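Local coordinates for protein N-acetylglucosamine-specific lectin (Saxidomus purpuratus, PDB 6A7T) that binds N-acetylglucosamine as a C-type lectin whose carbohydrate recognition does not depend on calcium, at residues A61-E66 / R101-G105. Coordinates in Å, arbitrary orientation, origin at the centre of the assembly. Residues are numbered along the deposited sequence.
With CA (calcium ion), chain C.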
# COMPACT_ATOMS: atom_id res chain seq x y z
N ALA A 61 -8.32 3.97 12.52
CA ALA A 61 -9.77 4.15 12.36
C ALA A 61 -10.35 2.87 11.81
O ALA A 61 -9.64 2.09 11.22
CB ALA A 61 -10.05 5.30 11.43
N LEU A 62 -11.65 2.65 12.01
CA LEU A 62 -12.28 1.50 11.35
C LEU A 62 -12.00 1.59 9.84
O LEU A 62 -12.02 2.67 9.23
CB LEU A 62 -13.78 1.49 11.66
CG LEU A 62 -14.22 1.01 13.02
CD1 LEU A 62 -15.67 1.39 13.27
CD2 LEU A 62 -13.99 -0.48 13.15
N VAL A 63 -11.70 0.42 9.23
CA VAL A 63 -11.28 0.31 7.86
C VAL A 63 -12.30 0.91 6.89
O VAL A 63 -13.47 0.75 7.05
CB VAL A 63 -10.99 -1.16 7.50
CG1 VAL A 63 -12.25 -2.01 7.54
CG2 VAL A 63 -10.27 -1.25 6.17
N THR A 64 -11.79 1.63 5.89
CA THR A 64 -12.61 2.14 4.79
C THR A 64 -12.10 1.45 3.52
O THR A 64 -10.94 1.19 3.43
CB THR A 64 -12.51 3.66 4.73
OG1 THR A 64 -11.13 3.95 4.52
CG2 THR A 64 -13.00 4.26 6.02
N VAL A 65 -13.03 1.05 2.63
CA VAL A 65 -12.70 0.11 1.53
C VAL A 65 -12.96 0.80 0.19
O VAL A 65 -14.10 0.80 -0.29
CB VAL A 65 -13.47 -1.22 1.65
CG1 VAL A 65 -12.96 -2.23 0.62
CG2 VAL A 65 -13.39 -1.78 3.07
N GLU A 66 -11.90 1.42 -0.28
CA GLU A 66 -11.95 2.33 -1.45
C GLU A 66 -11.86 1.56 -2.77
O GLU A 66 -12.25 2.14 -3.81
CB GLU A 66 -10.80 3.32 -1.39
CG GLU A 66 -11.05 4.41 -0.34
CD GLU A 66 -10.57 4.11 1.08
OE1 GLU A 66 -9.79 3.12 1.29
OE2 GLU A 66 -11.01 4.85 1.97
N ARG A 101 -21.86 6.33 3.99
CA ARG A 101 -20.58 6.95 3.74
C ARG A 101 -19.51 6.28 4.63
O ARG A 101 -19.82 5.75 5.69
CB ARG A 101 -20.63 8.45 4.09
CG ARG A 101 -21.70 9.25 3.37
CD ARG A 101 -21.45 9.41 1.90
NE ARG A 101 -20.37 10.34 1.60
CZ ARG A 101 -20.40 11.25 0.62
NH1 ARG A 101 -21.39 11.24 -0.24
NH2 ARG A 101 -19.43 12.16 0.54
N TRP A 102 -18.28 6.33 4.16
CA TRP A 102 -17.16 5.95 5.01
C TRP A 102 -17.03 6.97 6.13
O TRP A 102 -17.44 8.10 5.99
CB TRP A 102 -15.86 5.84 4.21
CG TRP A 102 -15.93 4.78 3.15
CD1 TRP A 102 -15.79 4.96 1.81
CD2 TRP A 102 -16.15 3.38 3.34
NE1 TRP A 102 -15.91 3.77 1.13
CE2 TRP A 102 -16.16 2.79 2.05
CE3 TRP A 102 -16.38 2.58 4.47
CZ2 TRP A 102 -16.34 1.42 1.88
CZ3 TRP A 102 -16.61 1.23 4.29
CH2 TRP A 102 -16.60 0.67 3.00
N ILE A 103 -16.41 6.55 7.23
CA ILE A 103 -16.40 7.41 8.43
C ILE A 103 -15.48 8.63 8.28
O ILE A 103 -15.62 9.54 9.08
CB ILE A 103 -16.04 6.62 9.69
CG1 ILE A 103 -14.70 5.92 9.53
CG2 ILE A 103 -17.20 5.70 10.09
CD1 ILE A 103 -14.10 5.46 10.85
N ASP A 104 -14.62 8.67 7.27
CA ASP A 104 -13.93 9.94 6.92
C ASP A 104 -14.83 10.90 6.13
O ASP A 104 -14.32 11.98 5.68
CB ASP A 104 -12.67 9.72 6.09
CG ASP A 104 -12.85 8.99 4.77
OD1 ASP A 104 -13.98 8.68 4.39
OD2 ASP A 104 -11.81 8.71 4.14
N GLY A 105 -16.08 10.53 5.92
CA GLY A 105 -17.08 11.34 5.21
C GLY A 105 -17.21 11.03 3.71
O GLY A 105 -18.19 11.51 3.06
CA CA C . -8.71 1.91 2.95
O HOH W 1 -9.78 6.73 5.59
O HOH W 2 -15.70 2.44 -1.63
O HOH W 3 -11.65 7.35 1.69
O HOH W 4 -6.84 2.34 1.38
O HOH W 5 -8.19 4.27 3.55
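An indole ring can serve as the floor on which a metal-binding loop rests, and Trp102 illustrates the principle. With chi1 in the m well, its side chain lies against Thr64 and Val65, with one ring face toward Thr64 CA and Val65 N. Thr64 CA sits 4.1 Å from the centroid of the six-membered ring, 21° off the normal, a CH-pi contact, while Val65 CB lies 3.9 Å from Trp102 CH2. The p rotamer of Thr64 divides that side chain by chemistry: CG2 packs 3.7 Å from Trp102 CB, whereas OG1 turns to Glu66 and donates a 2.7 Å hydrogen bond to Glu66 OE2. The other carboxylate oxygen, Glu66 OE1, binds the calcium ion at 2.3 Å, beside Thr64 O at 2.4 Å; Glu70, Glu153 and waters also bind the metal. In the C-type lectin fold, the contact thus links the calcium-binding loop after strand 61-62, of one antiparallel sheet, to the end of strand 99-102, at the edge of the other. There the chain makes a type I turn from Trp102 to Gly105, closed by the hydrogen bond from Gly105 N to Trp102 O at 2.8 Å. Ile103, p at chi1 and t at chi2, extends CD1 to within 4.1 Å of both Ala61 CB and Leu62 CB, and it shares Trp48 of helix 48-57 with Leu62. Polar links run through water: one molecule joins Val65 O to Trp102 NE1, and another donates to both Glu66 OE2 and Asp104 OD2, bridging like charges 4.5 Å apart, while Asp104 OD1 is hydrogen-bonded to Ser106 OG.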